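PDB 2XPI: anaphase-promoting complex subunit cut9 from Schizosaccharomyces pombe, which forms part of the anaphase-promoting complex, the E3 ubiquitin ligase that controls progression through mitosis and G1, and dimerises through its N-terminal TPR repeats. Local coordinates for residues Y86-R91 with P117-W122; C152-A157 with C203-Q208. All blocks are in the same frame, centred on the assembly; numbering follows the deposited sequence.

Contact 1 (Y86-R91 with P117-W122)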
loop_
_atom_site.group_PDB
_atom_site.type_symbol
_atom_site.label_atom_id
_atom_site.label_comp_id
_atom_site.label_asym_id
_atom_site.label_seq_id
_atom_site.Cartn_x
_atom_site.Cartn_y
_atom_site.Cartn_z
ATOM N N TYR A 86 -7.277 20.027 -22.240
ATOM C CA TYR A 86 -8.251 18.956 -22.021
ATOM C C TYR A 86 -7.578 17.734 -21.417
ATOM O O TYR A 86 -8.190 17.021 -20.635
ATOM C CB TYR A 86 -8.919 18.513 -23.322
ATOM C CG TYR A 86 -9.986 19.442 -23.820
ATOM C CD1 TYR A 86 -9.819 20.146 -25.007
ATOM C CD2 TYR A 86 -11.163 19.621 -23.104
ATOM C CE1 TYR A 86 -10.794 21.008 -25.466
ATOM C CE2 TYR A 86 -12.150 20.475 -23.557
ATOM C CZ TYR A 86 -11.961 21.168 -24.737
ATOM O OH TYR A 86 -12.941 22.018 -25.190
ATOM N N LEU A 87 -6.337 17.472 -21.828
ATOM C CA LEU A 87 -5.583 16.327 -21.343
ATOM C C LEU A 87 -5.326 16.466 -19.851
ATOM O O LEU A 87 -5.597 15.562 -19.074
ATOM C CB LEU A 87 -4.258 16.211 -22.103
ATOM C CG LEU A 87 -4.263 15.214 -23.272
ATOM C CD1 LEU A 87 -5.598 15.212 -23.971
ATOM C CD2 LEU A 87 -3.124 15.469 -24.250
ATOM N N ARG A 88 -4.824 17.629 -19.463
ATOM C CA ARG A 88 -4.534 17.920 -18.078
ATOM C C ARG A 88 -5.753 17.881 -17.168
ATOM O O ARG A 88 -5.712 17.250 -16.123
ATOM C CB ARG A 88 -3.843 19.261 -17.965
ATOM C CG ARG A 88 -2.488 19.265 -18.580
ATOM C CD ARG A 88 -1.936 20.627 -18.441
ATOM N NE ARG A 88 -0.606 20.726 -19.006
ATOM C CZ ARG A 88 -0.237 21.721 -19.790
ATOM N NH1 ARG A 88 -1.119 22.669 -20.084
ATOM N NH2 ARG A 88 0.992 21.766 -20.278
ATOM N N LEU A 89 -6.830 18.556 -17.545
ATOM C CA LEU A 89 -8.072 18.415 -16.798
ATOM C C LEU A 89 -8.424 16.947 -16.608
ATOM O O LEU A 89 -8.819 16.515 -15.522
ATOM C CB LEU A 89 -9.202 19.095 -17.530
ATOM C CG LEU A 89 -9.490 20.548 -17.146
ATOM C CD1 LEU A 89 -8.375 21.189 -16.346
ATOM C CD2 LEU A 89 -9.849 21.369 -18.403
ATOM N N TRP A 90 -8.257 16.178 -17.674
ATOM C CA TRP A 90 -8.604 14.766 -17.671
ATOM C C TRP A 90 -7.676 13.964 -16.756
ATOM O O TRP A 90 -8.132 13.170 -15.944
ATOM C CB TRP A 90 -8.576 14.232 -19.105
ATOM C CG TRP A 90 -8.863 12.785 -19.258
ATOM C CD1 TRP A 90 -9.412 11.953 -18.329
ATOM C CD2 TRP A 90 -8.612 11.984 -20.419
ATOM N NE1 TRP A 90 -9.516 10.680 -18.838
ATOM C CE2 TRP A 90 -9.029 10.671 -20.120
ATOM C CE3 TRP A 90 -8.089 12.254 -21.690
ATOM C CZ2 TRP A 90 -8.938 9.631 -21.040
ATOM C CZ3 TRP A 90 -7.993 11.213 -22.603
ATOM C CH2 TRP A 90 -8.412 9.918 -22.268
ATOM N N ARG A 91 -6.372 14.164 -16.896
ATOM C CA ARG A 91 -5.411 13.516 -16.018
ATOM C C ARG A 91 -5.723 13.876 -14.574
ATOM O O ARG A 91 -5.767 13.016 -13.705
ATOM C CB ARG A 91 -4.007 13.973 -16.360
ATOM C CG ARG A 91 -2.996 13.629 -15.321
ATOM C CD ARG A 91 -1.752 14.472 -15.546
ATOM N NE ARG A 91 -1.999 15.884 -15.275
ATOM C CZ ARG A 91 -1.231 16.868 -15.724
ATOM N NH1 ARG A 91 -0.182 16.571 -16.467
ATOM N NH2 ARG A 91 -1.518 18.139 -15.437
ATOM N N PRO A 117 7.879 20.581 -17.063
ATOM C CA PRO A 117 8.122 20.095 -15.702
ATOM C C PRO A 117 6.835 19.837 -14.914
ATOM O O PRO A 117 6.721 18.807 -14.258
ATOM C CB PRO A 117 8.923 21.243 -15.076
ATOM C CG PRO A 117 9.678 21.837 -16.243
ATOM C CD PRO A 117 8.716 21.754 -17.393
ATOM N N ASN A 118 5.881 20.756 -14.974
ATOM C CA ASN A 118 4.618 20.564 -14.278
ATOM C C ASN A 118 3.912 19.290 -14.701
ATOM O O ASN A 118 3.217 18.661 -13.906
ATOM C CB ASN A 118 3.709 21.762 -14.489
ATOM C CG ASN A 118 4.264 23.008 -13.855
ATOM O OD1 ASN A 118 3.740 24.108 -14.040
ATOM N ND2 ASN A 118 5.350 22.846 -13.094
ATOM N N ASP A 119 4.090 18.898 -15.952
ATOM C CA ASP A 119 3.480 17.663 -16.413
ATOM C C ASP A 119 4.237 16.437 -15.930
ATOM O O ASP A 119 3.626 15.430 -15.584
ATOM C CB ASP A 119 3.291 17.693 -17.931
ATOM C CG ASP A 119 2.276 18.730 -18.341
ATOM O OD1 ASP A 119 1.351 18.974 -17.529
ATOM O OD2 ASP A 119 2.408 19.324 -19.434
ATOM N N ALA A 120 5.561 16.537 -15.889
ATOM C CA ALA A 120 6.396 15.508 -15.282
ATOM C C ALA A 120 6.032 15.335 -13.813
ATOM O O ALA A 120 5.957 14.214 -13.308
ATOM C CB ALA A 120 7.854 15.878 -15.404
ATOM N N PHE A 121 5.822 16.444 -13.115
ATOM C CA PHE A 121 5.420 16.371 -11.723
ATOM C C PHE A 121 4.138 15.559 -11.545
ATOM O O PHE A 121 4.076 14.619 -10.752
ATOM C CB PHE A 121 5.185 17.767 -11.150
ATOM C CG PHE A 121 4.511 17.750 -9.815
ATOM C CD1 PHE A 121 5.229 17.436 -8.663
ATOM C CD2 PHE A 121 3.156 18.015 -9.704
ATOM C CE1 PHE A 121 4.605 17.404 -7.410
ATOM C CE2 PHE A 121 2.514 17.981 -8.450
ATOM C CZ PHE A 121 3.246 17.671 -7.304
ATOM N N TRP A 122 3.108 15.945 -12.283
ATOM C CA TRP A 122 1.796 15.345 -12.110
ATOM C C TRP A 122 1.785 13.882 -12.523
ATOM O O TRP A 122 1.058 13.069 -11.930
ATOM C CB TRP A 122 0.734 16.160 -12.849
ATOM C CG TRP A 122 0.395 17.428 -12.118
ATOM C CD1 TRP A 122 0.636 18.718 -12.529
ATOM C CD2 TRP A 122 -0.206 17.525 -10.825
ATOM N NE1 TRP A 122 0.191 19.602 -11.580
ATOM C CE2 TRP A 122 -0.330 18.895 -10.522
ATOM C CE3 TRP A 122 -0.659 16.582 -9.890
ATOM C CZ2 TRP A 122 -0.897 19.351 -9.322
ATOM C CZ3 TRP A 122 -1.222 17.042 -8.688
ATOM C CH2 TRP A 122 -1.331 18.411 -8.422
HETATM O O HOH W 1 1.602 14.510 -17.223
HETATM O O HOH W 2 0.105 20.172 -15.296
#
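Arg88 faces Asp119 and Arg91 faces Trp122 across two helix turns that run nearly the same way, their axes 11.9 Å apart at closest and 24° from parallel. At that spacing the two long arginines span the gap, and the Asp119 carboxylate is their common target. Arg88 takes it side-on with two nitrogens: NE bonds Asp119 OD1 at 3.0 Å and NH2 bonds Asp119 OD2 at 2.9 Å, both on syn lone pairs, with guanidinium and carboxylate nearly coplanar. The chain of Arg88 is extended from CG to NE, which carries the group across to the acid. Arg91 instead bends at chi3 (68°) and brings NH1 onto Asp119 OD1 from above the carboxylate plane, 3.0 Å away and almost straight at 171°. OD1 thus serves both arginines, while OD2 also bonds Thr114 OG1. One water joins Arg91 NH1 to the backbone O of Asp119, and another joins Arg91 NH2 to Asp119 OD1. The Arg91 guanidinium lies sandwiched, with Trp122 CB over the centre of one face and Arg88 CA toward the rim of the other. Replacing Asp119 by an asparagine would probably leave two neighbouring arginine charges without their shared counter-ion. The contact joins the first helices of TPR 1 and TPR 2, the parallel A-helix neighbours of a TPR superhelix. Helix 100-114 packs against both through Val110, which touches Leu87 and Asp119; Phe121 reaches on to helix 150-162, and Trp122 meets Met96 of the second subunit.

Contact 2 (C152-A157 with C203-Q208)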
loop_
_atom_site.group_PDB
_atom_site.type_symbol
_atom_site.label_atom_id
_atom_site.label_comp_id
_atom_site.label_asym_id
_atom_site.label_seq_id
_atom_site.Cartn_x
_atom_site.Cartn_y
_atom_site.Cartn_z
ATOM N N CYS A 152 9.080 19.303 -8.409
ATOM C CA CYS A 152 9.770 18.096 -8.841
ATOM C C CYS A 152 10.881 17.718 -7.857
ATOM O O CYS A 152 11.155 16.547 -7.638
ATOM C CB CYS A 152 10.315 18.262 -10.262
ATOM S SG CYS A 152 9.047 18.363 -11.589
ATOM N N ARG A 153 11.512 18.716 -7.253
ATOM C CA ARG A 153 12.515 18.470 -6.221
ATOM C C ARG A 153 11.855 17.873 -4.973
ATOM O O ARG A 153 12.302 16.854 -4.441
ATOM C CB ARG A 153 13.252 19.766 -5.876
ATOM C CG ARG A 153 14.490 19.569 -5.051
ATOM C CD ARG A 153 15.285 20.862 -4.936
ATOM N NE ARG A 153 16.712 20.607 -5.129
ATOM C CZ ARG A 153 17.375 20.843 -6.257
ATOM N NH1 ARG A 153 16.753 21.380 -7.298
ATOM N NH2 ARG A 153 18.667 20.558 -6.339
ATOM N N TYR A 154 10.792 18.510 -4.504
ATOM C CA TYR A 154 10.030 17.937 -3.423
ATOM C C TYR A 154 9.650 16.475 -3.676
ATOM O O TYR A 154 9.843 15.614 -2.808
ATOM C CB TYR A 154 8.765 18.739 -3.173
ATOM C CG TYR A 154 7.856 18.086 -2.171
ATOM C CD1 TYR A 154 8.176 18.092 -0.813
ATOM C CD2 TYR A 154 6.677 17.466 -2.567
ATOM C CE1 TYR A 154 7.350 17.487 0.129
ATOM C CE2 TYR A 154 5.836 16.863 -1.633
ATOM C CZ TYR A 154 6.182 16.871 -0.286
ATOM O OH TYR A 154 5.361 16.288 0.650
ATOM N N LEU A 155 9.097 16.195 -4.857
ATOM C CA LEU A 155 8.549 14.865 -5.121
ATOM C C LEU A 155 9.637 13.811 -5.309
ATOM O O LEU A 155 9.489 12.678 -4.850
ATOM C CB LEU A 155 7.592 14.875 -6.303
ATOM C CG LEU A 155 6.781 13.581 -6.405
ATOM C CD1 LEU A 155 6.136 13.226 -5.079
ATOM C CD2 LEU A 155 5.732 13.686 -7.492
ATOM N N ALA A 156 10.733 14.185 -5.963
ATOM C CA ALA A 156 11.865 13.280 -6.110
ATOM C C ALA A 156 12.439 12.936 -4.731
ATOM O O ALA A 156 12.712 11.777 -4.442
ATOM C CB ALA A 156 12.933 13.871 -7.013
ATOM N N ALA A 157 12.610 13.945 -3.885
ATOM C CA ALA A 157 13.084 13.729 -2.524
ATOM C C ALA A 157 12.120 12.829 -1.763
ATOM O O ALA A 157 12.529 11.906 -1.051
ATOM C CB ALA A 157 13.247 15.065 -1.792
ATOM N N CYS A 203 11.838 21.115 4.213
ATOM C CA CYS A 203 12.471 21.071 5.541
ATOM C C CYS A 203 11.858 19.941 6.341
ATOM O O CYS A 203 12.536 19.326 7.157
ATOM C CB CYS A 203 12.266 22.369 6.326
ATOM S SG CYS A 203 13.227 23.803 5.788
ATOM N N TYR A 204 10.569 19.686 6.117
ATOM C CA TYR A 204 9.903 18.595 6.795
ATOM C C TYR A 204 10.544 17.319 6.319
ATOM O O TYR A 204 10.796 16.397 7.103
ATOM C CB TYR A 204 8.407 18.570 6.477
ATOM C CG TYR A 204 7.762 17.243 6.812
ATOM C CD1 TYR A 204 7.500 16.891 8.122
ATOM C CD2 TYR A 204 7.436 16.332 5.812
ATOM C CE1 TYR A 204 6.926 15.679 8.430
ATOM C CE2 TYR A 204 6.859 15.116 6.111
ATOM C CZ TYR A 204 6.607 14.794 7.418
ATOM O OH TYR A 204 6.031 13.573 7.725
ATOM N N LEU A 205 10.817 17.274 5.021
ATOM C CA LEU A 205 11.358 16.076 4.411
ATOM C C LEU A 205 12.748 15.873 4.974
ATOM O O LEU A 205 13.122 14.768 5.373
ATOM C CB LEU A 205 11.411 16.236 2.901
ATOM C CG LEU A 205 10.804 15.130 2.037
ATOM C CD1 LEU A 205 9.552 14.515 2.650
ATOM C CD2 LEU A 205 10.521 15.703 0.658
ATOM N N ARG A 206 13.504 16.962 5.034
ATOM C CA ARG A 206 14.832 16.923 5.632
ATOM C C ARG A 206 14.767 16.467 7.085
ATOM O O ARG A 206 15.660 15.777 7.562
ATOM C CB ARG A 206 15.516 18.275 5.531
ATOM C CG ARG A 206 16.863 18.172 4.880
ATOM C CD ARG A 206 17.726 19.325 5.269
ATOM N NE ARG A 206 16.896 20.502 5.324
ATOM C CZ ARG A 206 16.364 21.079 4.257
ATOM N NH1 ARG A 206 16.595 20.601 3.040
ATOM N NH2 ARG A 206 15.604 22.148 4.415
ATOM N N GLY A 207 13.707 16.856 7.784
ATOM C CA GLY A 207 13.487 16.399 9.138
ATOM C C GLY A 207 13.317 14.890 9.176
ATOM O O GLY A 207 13.895 14.225 10.033
ATOM N N GLN A 208 12.530 14.347 8.244
ATOM C CA GLN A 208 12.271 12.905 8.185
ATOM C C GLN A 208 13.542 12.092 7.977
ATOM O O GLN A 208 13.689 10.992 8.515
ATOM C CB GLN A 208 11.321 12.597 7.045
ATOM C CG GLN A 208 9.897 12.993 7.307
ATOM C CD GLN A 208 9.204 12.016 8.216
ATOM O OE1 GLN A 208 9.620 11.803 9.346
ATOM N NE2 GLN A 208 8.144 11.400 7.716
#
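The Tyr154 ring meets Leu205 obliquely: methyl CD2 of Leu205 sits 3.7 Å from ring atom CD1 of Tyr154 and equally near CE1. On the other helix the Tyr204 ring has CG of Gln208, one turn further along, over one face and offset toward the rim, so that ring is backed by its own helix. Leu205 carries the contact between the two segments, and it does so with one branch. Besides the tyrosine ring, Leu205 CD2 touches Ala157 CB at 3.7 Å and lies 3.5 Å from the backbone O of Tyr154. The methyl is therefore set between an aromatic side, a small apolar side chain and a carbonyl, with no hydrogen bond between the segments. With CG of Tyr154 anti to the backbone N (chi1 173°), the ring is carried toward Leu205, whose side chain it crosses at about a right angle. CB of Ala157 points toward the other helix, and CA of Ala157 is 7.5 Å from CA of Leu205, the closest backbone pair of the two segments. The phenol oxygen OH of Tyr154 bonds O of Gln97 of the second subunit, so the same side chain also touches the dimer partner. The contact joins the first helices of TPR 3 and TPR 4, neighbours in the TPR superhelix that meet here through apolar groups; Arg206, beside Leu205, belongs to a bound gold(I) cyanide site. Leu173 of helix 166-173 touches both Ala157 and Leu205, Leu155 turns back to helix 117-129, and Tyr204 packs forward onto helix 234-242.

From the N terminus, the chain runs through helix 83-96, turns back along helix 100-114 and enters helix 117-129, where contact 1 closes a loop of 25 residues. It then passes through helix 133-142 to helix 150-162, which opens contact 2; that loop, 45 residues long and partly unmodelled, closes on helix 198-212. The two loops follow in series and neither nest nor cross. The centres of contacts 1 and 2 are about 21 Å apart, yet the two touch: Phe121 CB lies 3.9 Å from Cys152 SG, joining TPR 2 to TPR 3. Together the contacts tie TPR 1 through TPR 4 in order, within the repeats that mediate homodimerisation, and both reach the second subunit.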